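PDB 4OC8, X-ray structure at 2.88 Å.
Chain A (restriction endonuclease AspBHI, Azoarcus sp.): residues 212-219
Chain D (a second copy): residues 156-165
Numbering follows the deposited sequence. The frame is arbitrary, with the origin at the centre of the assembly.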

# COMPACT_ATOMS: atom_id res chain seq x y z
N PRO A 212 14.57 -9.50 10.81
CA PRO A 212 13.23 -9.94 11.21
C PRO A 212 12.92 -11.38 10.84
O PRO A 212 13.41 -11.87 9.82
N LEU A 213 12.10 -12.04 11.66
CA LEU A 213 11.58 -13.35 11.34
C LEU A 213 10.33 -13.17 10.49
O LEU A 213 9.24 -12.90 11.00
N MET A 214 10.47 -13.34 9.18
CA MET A 214 9.37 -13.11 8.26
C MET A 214 8.79 -14.43 7.76
O MET A 214 9.46 -15.20 7.07
N ALA A 215 7.53 -14.68 8.11
CA ALA A 215 6.87 -15.93 7.77
C ALA A 215 5.54 -15.71 7.03
O ALA A 215 4.47 -15.83 7.62
N PRO A 216 5.62 -15.40 5.73
CA PRO A 216 4.44 -15.14 4.89
C PRO A 216 3.44 -16.27 4.97
O PRO A 216 3.83 -17.44 5.05
N ARG A 217 2.15 -15.93 4.94
CA ARG A 217 1.09 -16.92 5.10
C ARG A 217 0.91 -17.74 3.84
O ARG A 217 0.92 -17.20 2.73
N SER A 218 0.76 -19.05 4.01
CA SER A 218 0.37 -19.91 2.91
C SER A 218 -1.06 -19.57 2.52
O SER A 218 -1.79 -18.96 3.30
N LEU A 219 -1.46 -19.94 1.30
CA LEU A 219 -2.78 -19.59 0.77
C LEU A 219 -3.91 -20.06 1.68
O LEU A 219 -3.99 -21.24 2.05
N LEU D 156 14.17 -19.92 4.94
CA LEU D 156 12.95 -19.13 4.85
C LEU D 156 11.93 -19.64 5.84
O LEU D 156 11.98 -20.80 6.26
N TRP D 157 10.99 -18.77 6.21
CA TRP D 157 9.90 -19.13 7.11
C TRP D 157 8.55 -19.10 6.40
O TRP D 157 8.35 -18.33 5.46
N LYS D 158 7.62 -19.93 6.86
CA LYS D 158 6.26 -19.89 6.34
C LYS D 158 5.26 -20.15 7.45
O LYS D 158 5.52 -20.93 8.37
N THR D 159 4.11 -19.48 7.38
CA THR D 159 3.05 -19.67 8.37
C THR D 159 1.90 -20.48 7.79
O THR D 159 1.16 -20.00 6.94
N THR D 160 1.76 -21.71 8.26
CA THR D 160 0.62 -22.54 7.91
C THR D 160 -0.20 -22.70 9.17
O THR D 160 0.35 -23.00 10.23
N GLU D 161 -1.51 -22.48 9.05
CA GLU D 161 -2.39 -22.35 10.21
C GLU D 161 -1.91 -21.19 11.07
O GLU D 161 -1.74 -20.07 10.57
N GLY D 162 -1.67 -21.44 12.35
CA GLY D 162 -1.17 -20.40 13.23
C GLY D 162 0.29 -20.61 13.56
O GLY D 162 0.85 -19.90 14.40
N GLN D 163 0.91 -21.57 12.89
CA GLN D 163 2.25 -22.01 13.24
C GLN D 163 3.30 -21.68 12.16
O GLN D 163 3.10 -21.94 10.98
N ARG D 164 4.41 -21.10 12.60
CA ARG D 164 5.52 -20.75 11.72
C ARG D 164 6.57 -21.87 11.71
O ARG D 164 6.96 -22.38 12.76
N PHE D 165 7.02 -22.23 10.51
CA PHE D 165 8.02 -23.28 10.38
C PHE D 165 9.06 -22.89 9.34
O PHE D 165 8.80 -22.06 8.47

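The contact between these two copies of AspBHI is an edge-on docking of an extended, irregular segment of chain A against a β-hairpin strand of chain D, polar around a threonine at one end and apolar over a tryptophan at the other. It illustrates a general principle: a strand whose inner edge is already paired can recruit a partner along its outer edge, and side chains then add contacts to the backbone pairing. In chain D the strands 156-160 and 163-165 are joined by a type II' turn from D:Thr160 to D:Gln163, and D:Lys158 spends its backbone N and O on D:Phe165. The neighbouring D:Thr159 therefore offers its N and O to chain A, where a single bridge forms with A:Arg217. D:Thr159 N donates to A:Pro216 O at 3.1 Å, and A:Ser218 N donates to D:Thr159 O, also at 3.1 Å; both are nearly linear.

Side chains reinforce this bridge. D:Thr159, buried and in the m rotamer, has its CB sideways to the partner, yet its hydroxyl OG1 donates to A:Ala215 O at a very short 2.5 Å. One residue thus holds the chain A backbone at three residues, A:Ala215, A:Pro216 and A:Ser218, through its OG1, N and O respectively. A:Ser218 points toward chain D with chi1 at 26°, between the usual wells. From there A:Ser218 OG donates to D:Thr159 O at 2.8 Å, so that this carbonyl receives both the amide and the hydroxyl of the same serine. The same A:Ser218 OG accepts from D:Thr160 OG1 at 2.9 Å, the threonine also adopting m, and the serine hydroxyl becomes a relay between backbone and side chain.

At the other end the packing is apolar. A:Leu213 (t, t) and D:Trp157 (m, chi2 92°) both point toward the opposing stretch and are buried. The methyl A:Leu213 CD2 lies over the face of the D:Trp157 indole, 3.4 Å from the centroid of the five-membered ring and only 9° off its normal, the arrangement expected of a CH-pi contact. A:Ala215 extends this surface: its CB lies 3.6 Å from D:Trp157 CB and 3.5 Å from D:Arg164 CG, so a single methyl fits between the tryptophan and the aliphatic part of the arginine. A:Pro216 packs against the strand backbone, with CD 3.4 Å from D:Trp157 O.

D:Arg164, on the second strand of the hairpin, also points toward chain A, with chi angles m, t, m and 177°. A water completes its contact, donating to A:Leu213 O and accepting from D:Arg164 NH1, each at 2.8 Å, and so links a backbone carbonyl to a guanidinium that does not reach it directly. The CA-to-CB bonds of A:Met214 (m, t, p), A:Arg217 (m, t, t, 84°) and D:Lys158 (t, t, m, m) point away from the partner, although D:Lys158 CG comes within 3.5 Å of A:Pro216 O.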

# COMPACT_ATOMS: atom_id res chain seq x y z
CB PRO A 212 12.32 -9.01 10.40
CG PRO A 212 13.13 -8.65 9.22
CD PRO A 212 14.52 -8.51 9.73
CB LEU A 213 11.23 -14.12 12.62
CG LEU A 213 11.04 -15.64 12.59
CD1 LEU A 213 10.85 -16.17 14.00
CD2 LEU A 213 9.88 -16.08 11.72
CB MET A 214 9.84 -12.22 7.11
CG MET A 214 10.51 -10.96 7.60
SD MET A 214 10.72 -9.68 6.36
CE MET A 214 9.02 -9.28 5.98
CB ALA A 215 6.65 -16.76 9.02
CB PRO A 216 5.03 -15.05 3.48
CG PRO A 216 6.43 -14.63 3.69
CD PRO A 216 6.87 -15.29 4.96
CB ARG A 217 -0.23 -16.24 5.46
CG ARG A 217 -0.29 -15.69 6.87
CD ARG A 217 -1.64 -15.09 7.20
NE ARG A 217 -1.64 -14.49 8.53
CZ ARG A 217 -1.21 -13.26 8.79
NH1 ARG A 217 -0.76 -12.49 7.81
NH2 ARG A 217 -1.24 -12.80 10.03
CB SER A 218 0.49 -21.38 3.32
OG SER A 218 0.36 -21.54 4.72
CB LEU A 219 -2.95 -20.13 -0.65
CG LEU A 219 -1.96 -19.55 -1.66
CD1 LEU A 219 -2.11 -20.22 -3.02
CD2 LEU A 219 -2.14 -18.04 -1.77
CB LEU D 156 12.36 -19.22 3.44
CG LEU D 156 13.21 -18.69 2.29
CD1 LEU D 156 12.49 -18.92 0.97
CD2 LEU D 156 13.54 -17.22 2.48
CB TRP D 157 9.84 -18.16 8.27
CG TRP D 157 10.92 -18.29 9.27
CD1 TRP D 157 12.11 -17.63 9.28
CD2 TRP D 157 10.89 -19.11 10.44
NE1 TRP D 157 12.84 -18.00 10.39
CE2 TRP D 157 12.11 -18.90 11.12
CE3 TRP D 157 9.96 -19.99 10.99
CZ2 TRP D 157 12.41 -19.55 12.31
CZ3 TRP D 157 10.26 -20.64 12.16
CH2 TRP D 157 11.48 -20.41 12.81
CB LYS D 158 6.09 -20.90 5.20
CG LYS D 158 4.73 -20.83 4.51
CD LYS D 158 4.64 -21.77 3.32
CE LYS D 158 5.41 -21.23 2.12
NZ LYS D 158 4.89 -19.92 1.67
CB THR D 159 2.50 -18.34 8.90
OG1 THR D 159 3.58 -17.49 9.30
CG2 THR D 159 1.61 -18.58 10.10
CB THR D 160 1.07 -23.93 7.40
OG1 THR D 160 1.66 -23.80 6.10
CG2 THR D 160 -0.11 -24.88 7.32
CB GLU D 161 -2.46 -23.65 11.03
CG GLU D 161 -2.95 -24.86 10.23
CD GLU D 161 -4.39 -24.71 9.77
OE1 GLU D 161 -5.20 -24.12 10.52
OE2 GLU D 161 -4.71 -25.18 8.66
CB GLN D 163 2.26 -23.50 13.56
CG GLN D 163 1.24 -23.89 14.63
CD GLN D 163 1.42 -25.30 15.15
OE1 GLN D 163 2.10 -26.12 14.55
NE2 GLN D 163 0.80 -25.58 16.30
CB ARG D 164 6.16 -19.44 12.16
CG ARG D 164 5.29 -18.21 11.95
CD ARG D 164 5.83 -17.02 12.72
NE ARG D 164 5.69 -17.22 14.16
CZ ARG D 164 6.12 -16.38 15.09
NH1 ARG D 164 6.74 -15.26 14.73
NH2 ARG D 164 5.94 -16.66 16.37
CB PHE D 165 7.36 -24.61 10.03
CG PHE D 165 6.66 -24.61 8.71
CD1 PHE D 165 5.40 -24.08 8.58
CD2 PHE D 165 7.27 -25.14 7.59
CE1 PHE D 165 4.75 -24.06 7.37
CE2 PHE D 165 6.63 -25.13 6.37
CZ PHE D 165 5.37 -24.59 6.26
O HOH W 1 6.98 -13.81 12.32